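Local coordinates for protein beta-galactosidase BgaB (Bifidobacterium adolescentis, PDB 5VYM) that hydrolyses terminal non-reducing beta-D-galactose from beta-galactosides, favouring Gal(beta1-4)Gal-containing oligosaccharides, and is represented here by its trimerisation domain, at residues E14-W17 against A18-S21; L29-W32 against H33-D37. All coordinates share one frame; numbering follows the deposited sequence.

Interaction 1 (E14-W17 against A18-S21)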
loop_
_atom_site.group_PDB
_atom_site.type_symbol
_atom_site.label_atom_id
_atom_site.label_comp_id
_atom_site.label_asym_id
_atom_site.label_seq_id
_atom_site.Cartn_x
_atom_site.Cartn_y
_atom_site.Cartn_z
ATOM N N GLU B 14 -2.637 -21.420 -10.648
ATOM C CA GLU B 14 -1.801 -20.814 -11.678
ATOM C C GLU B 14 -0.336 -20.797 -11.259
ATOM O O GLU B 14 0.556 -21.015 -12.087
ATOM C CB GLU B 14 -2.290 -19.397 -11.989
ATOM C CG GLU B 14 -3.682 -19.328 -12.605
ATOM C CD GLU B 14 -4.788 -19.284 -11.566
ATOM O OE1 GLU B 14 -5.877 -18.755 -11.878
ATOM O OE2 GLU B 14 -4.571 -19.771 -10.436
ATOM N N SER B 15 -0.067 -20.545 -9.975
ATOM C CA SER B 15 1.311 -20.572 -9.493
ATOM C C SER B 15 1.896 -21.977 -9.579
ATOM O O SER B 15 3.087 -22.144 -9.869
ATOM C CB SER B 15 1.380 -20.046 -8.059
ATOM O OG SER B 15 0.917 -18.708 -7.986
ATOM N N GLU B 16 1.072 -22.999 -9.332
ATOM C CA GLU B 16 1.539 -24.375 -9.475
ATOM C C GLU B 16 1.826 -24.708 -10.934
ATOM O O GLU B 16 2.756 -25.468 -11.231
ATOM C CB GLU B 16 0.510 -25.341 -8.888
ATOM C CG GLU B 16 0.861 -26.818 -9.048
ATOM C CD GLU B 16 2.101 -27.230 -8.267
ATOM O OE1 GLU B 16 2.567 -26.451 -7.406
ATOM O OE2 GLU B 16 2.614 -28.343 -8.516
ATOM N N TRP B 17 1.041 -24.149 -11.858
ATOM C CA TRP B 17 1.315 -24.342 -13.279
ATOM C C TRP B 17 2.665 -23.744 -13.657
ATOM O O TRP B 17 3.462 -24.374 -14.361
ATOM C CB TRP B 17 0.198 -23.723 -14.118
ATOM C CG TRP B 17 -1.167 -24.260 -13.812
ATOM C CD1 TRP B 17 -1.467 -25.423 -13.164
ATOM C CD2 TRP B 17 -2.420 -23.648 -14.139
ATOM N NE1 TRP B 17 -2.830 -25.573 -13.069
ATOM C CE2 TRP B 17 -3.437 -24.496 -13.659
ATOM C CE3 TRP B 17 -2.779 -22.465 -14.791
ATOM C CZ2 TRP B 17 -4.789 -24.199 -13.812
ATOM C CZ3 TRP B 17 -4.122 -22.172 -14.941
ATOM C CH2 TRP B 17 -5.110 -23.035 -14.454
ATOM N N ALA B 18 2.940 -22.523 -13.191
ATOM C CA ALA B 18 4.244 -21.917 -13.437
ATOM C C ALA B 18 5.362 -22.720 -12.787
ATOM O O ALA B 18 6.488 -22.743 -13.296
ATOM C CB ALA B 18 4.260 -20.473 -12.932
ATOM N N THR B 19 5.071 -23.383 -11.666
ATOM C CA THR B 19 6.058 -24.249 -11.030
ATOM C C THR B 19 6.394 -25.443 -11.917
ATOM O O THR B 19 7.567 -25.788 -12.100
ATOM C CB THR B 19 5.534 -24.717 -9.669
ATOM O OG1 THR B 19 5.712 -23.673 -8.702
ATOM C CG2 THR B 19 6.258 -25.972 -9.208
ATOM N N ARG B 20 5.368 -26.080 -12.489
ATOM C CA ARG B 20 5.570 -27.262 -13.319
ATOM C C ARG B 20 6.317 -26.958 -14.609
ATOM O O ARG B 20 6.895 -27.876 -15.203
ATOM C CB ARG B 20 4.221 -27.900 -13.657
ATOM C CG ARG B 20 3.451 -28.422 -12.460
ATOM C CD ARG B 20 2.040 -28.803 -12.872
ATOM N NE ARG B 20 1.283 -29.412 -11.784
ATOM C CZ ARG B 20 -0.027 -29.629 -11.823
ATOM N NH1 ARG B 20 -0.724 -29.275 -12.895
ATOM N NH2 ARG B 20 -0.641 -30.190 -10.791
ATOM N N SER B 21 6.322 -25.700 -15.056
ATOM C CA SER B 21 6.894 -25.375 -16.359
ATOM C C SER B 21 8.395 -25.623 -16.423
ATOM O O SER B 21 8.948 -25.697 -17.525
ATOM C CB SER B 21 6.598 -23.916 -16.718
ATOM O OG SER B 21 7.336 -23.029 -15.897
#
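S15 O takes two bonds from T19. T19 N donates to S15 O over 2.9 Å, and T19 OG1 adds a weak bond of 3.3 Å to the same S15 O. Both residues lie in helix 13-20, the short helix that follows the first strand of the trimerisation domain's parallel sheet. T19 OG1 sits beside its own backbone N (chi1 -79°), which brings the hydroxyl back over S15 O. The same hydroxyl is also bonded to H31 N at the start of the next helix. The regular backbone bonds run from A18 N to E14 O and from R20 N to E16 O, each 3.0 Å long.

E16 lies beside T19 and also meets R20, one turn further on. The E16 chain bends at CB-CG (chi2 66°), while R20 is extended from CG to NE. The two chains cross at about a right angle, and E16 CG lies over one face of the guanidinium. E16 OE2 makes a long salt bridge to R20 NE at 3.7 Å, with carboxylate and guanidinium planes 89° apart. E16 OE1 has a firmer partner in W32 N. The guanidinium also approaches W17 obliquely, with R20 NH1 3.9 Å from W17 CD1. Past R20 the bonding weakens, and S21 N reaches W17 O only weakly. S21 OG turns back to A18 O at 2.8 Å and is also bonded to T23 OG1.

Interaction 2 (L29-W32 against H33-D37); sequences LNHW and HDVRD
The H33 ring has N30 on one face and R36 on the other, with W32 C at its edge, near the ring plane. The N30 amide stacks nearly parallel to the H33 ring, 4° between planes, with N30 ND2 3.3 Å above its centre. R36 NH2 lies over the opposite face, toward the rim. N30 is the N-cap of helix 31-44. N30 OD1 accepts from H33 N over 3.1 Å, with the donor above the carbonyl plane. The N30 side chain thus both stacks and caps.

R36 also touches W32. R36 CG stands over the indole, 3.9 Å from the centroid of the W32 five-membered ring, in a CH-pi contact. R36 CD comes within 3.3 Å of W32 NE1. The six-membered part of W32 reaches V35, with W32 CZ3 3.9 Å from V35 CG1. W32 CG is anti to the backbone N (chi1 179°), which carries the indole along the helix to V35 and R36. The ring of W32 also meets F11 edge-to-face.

On the buried side V35 CG2 approaches the H31 ring obliquely, 3.5 Å from H31 CE1. H31 ND1 is bonded to P67 O and NE2 to S12 N. A carbonyl partner at one nitrogen and an amide N-H at the other suggest a neutral imidazole protonated on ND1.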
loop_
_atom_site.group_PDB
_atom_site.type_symbol
_atom_site.label_atom_id
_atom_site.label_comp_id
_atom_site.label_asym_id
_atom_site.label_seq_id
_atom_site.Cartn_x
_atom_site.Cartn_y
_atom_site.Cartn_z
ATOM N N LEU B 29 11.979 -24.044 -6.593
ATOM C CA LEU B 29 10.728 -23.294 -6.543
ATOM C C LEU B 29 9.569 -24.231 -6.856
ATOM O O LEU B 29 9.385 -24.642 -8.006
ATOM C CB LEU B 29 10.774 -22.129 -7.526
ATOM C CG LEU B 29 11.791 -21.032 -7.216
ATOM C CD1 LEU B 29 11.843 -20.009 -8.342
ATOM C CD2 LEU B 29 11.459 -20.363 -5.889
ATOM N N ASN B 30 8.791 -24.575 -5.833
ATOM C CA ASN B 30 7.659 -25.485 -5.980
ATOM C C ASN B 30 6.537 -24.970 -5.090
ATOM O O ASN B 30 6.667 -24.976 -3.861
ATOM C CB ASN B 30 8.049 -26.917 -5.610
ATOM C CG ASN B 30 6.999 -27.935 -6.014
ATOM O OD1 ASN B 30 5.807 -27.753 -5.768
ATOM N ND2 ASN B 30 7.441 -29.018 -6.645
ATOM N N HIS B 31 5.438 -24.531 -5.706
ATOM C CA HIS B 31 4.367 -23.901 -4.939
ATOM C C HIS B 31 3.709 -24.891 -3.984
ATOM O O HIS B 31 3.616 -24.636 -2.777
ATOM C CB HIS B 31 3.327 -23.291 -5.878
ATOM C CG HIS B 31 2.120 -22.759 -5.170
ATOM N ND1 HIS B 31 2.204 -22.044 -3.995
ATOM C CD2 HIS B 31 0.802 -22.845 -5.465
ATOM C CE1 HIS B 31 0.989 -21.711 -3.598
ATOM N NE2 HIS B 31 0.120 -22.184 -4.473
ATOM N N TRP B 32 3.245 -26.029 -4.507
ATOM C CA TRP B 32 2.519 -26.972 -3.661
ATOM C C TRP B 32 3.417 -27.586 -2.595
ATOM O O TRP B 32 2.955 -27.849 -1.479
ATOM C CB TRP B 32 1.878 -28.074 -4.506
ATOM C CG TRP B 32 1.149 -29.073 -3.665
ATOM C CD1 TRP B 32 1.501 -30.372 -3.443
ATOM C CD2 TRP B 32 -0.044 -28.843 -2.907
ATOM N NE1 TRP B 32 0.591 -30.970 -2.604
ATOM C CE2 TRP B 32 -0.367 -30.052 -2.260
ATOM C CE3 TRP B 32 -0.874 -27.734 -2.718
ATOM C CZ2 TRP B 32 -1.483 -30.184 -1.438
ATOM C CZ3 TRP B 32 -1.983 -27.866 -1.902
ATOM C CH2 TRP B 32 -2.276 -29.083 -1.272
ATOM N N HIS B 33 4.690 -27.827 -2.915
ATOM C CA HIS B 33 5.610 -28.319 -1.897
ATOM C C HIS B 33 5.837 -27.277 -0.811
ATOM O O HIS B 33 6.006 -27.630 0.362
ATOM C CB HIS B 33 6.939 -28.730 -2.532
ATOM C CG HIS B 33 6.869 -30.014 -3.298
ATOM N ND1 HIS B 33 7.991 -30.666 -3.761
ATOM C CD2 HIS B 33 5.810 -30.768 -3.680
ATOM C CE1 HIS B 33 7.627 -31.767 -4.395
ATOM N NE2 HIS B 33 6.310 -31.852 -4.360
ATOM N N ASP B 34 5.835 -25.994 -1.177
ATOM C CA ASP B 34 5.940 -24.943 -0.172
ATOM C C ASP B 34 4.682 -24.886 0.685
ATOM O O ASP B 34 4.756 -24.629 1.893
ATOM C CB ASP B 34 6.202 -23.596 -0.850
ATOM C CG ASP B 34 7.028 -22.657 0.010
ATOM O OD1 ASP B 34 7.400 -23.044 1.138
ATOM O OD2 ASP B 34 7.309 -21.528 -0.446
ATOM N N VAL B 35 3.519 -25.141 0.079
ATOM C CA VAL B 35 2.270 -25.177 0.836
ATOM C C VAL B 35 2.288 -26.318 1.846
ATOM O O VAL B 35 1.890 -26.147 3.004
ATOM C CB VAL B 35 1.070 -25.288 -0.122
ATOM C CG1 VAL B 35 -0.212 -25.544 0.656
ATOM C CG2 VAL B 35 0.943 -24.029 -0.963
ATOM N N ARG B 36 2.748 -27.501 1.425
ATOM C CA ARG B 36 2.785 -28.644 2.334
ATOM C C ARG B 36 3.744 -28.403 3.493
ATOM O O ARG B 36 3.443 -28.752 4.640
ATOM C CB ARG B 36 3.178 -29.915 1.578
ATOM C CG ARG B 36 2.211 -30.326 0.485
ATOM C CD ARG B 36 2.547 -31.709 -0.053
ATOM N NE ARG B 36 3.965 -31.848 -0.375
ATOM C CZ ARG B 36 4.474 -32.852 -1.082
ATOM N NH1 ARG B 36 3.681 -33.806 -1.550
ATOM N NH2 ARG B 36 5.776 -32.902 -1.326
ATOM N N ASP B 37 4.908 -27.810 3.211
ATOM C CA ASP B 37 5.872 -27.535 4.272
ATOM C C ASP B 37 5.300 -26.567 5.301
ATOM O O ASP B 37 5.467 -26.764 6.510
ATOM C CB ASP B 37 7.168 -26.986 3.676
ATOM C CG ASP B 37 7.978 -28.052 2.961
ATOM O OD1 ASP B 37 7.553 -29.227 2.965
ATOM O OD2 ASP B 37 9.040 -27.713 2.396
#

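In the fold
The chain leaves strand 7-11 of the parallel sheet and enters helix 13-20, where interaction 1 lies. A loop then leads to interaction 2, at the start of helix 31-44. The two are in series and neither crosses the other. Each is local to its helix, so neither closes a long loop. Their centres are about 11 Å apart, and they touch: polar side chains of 14-21 hold the first backbone N-H groups of 31-44. The two helices are thereby joined across the loop. Helix 31-44 then leads to strand 50-53, which runs parallel beside 7-11, completing a beta-alpha-beta crossover. D37, at the end of segment 33-37, packs on V214 of the second subunit.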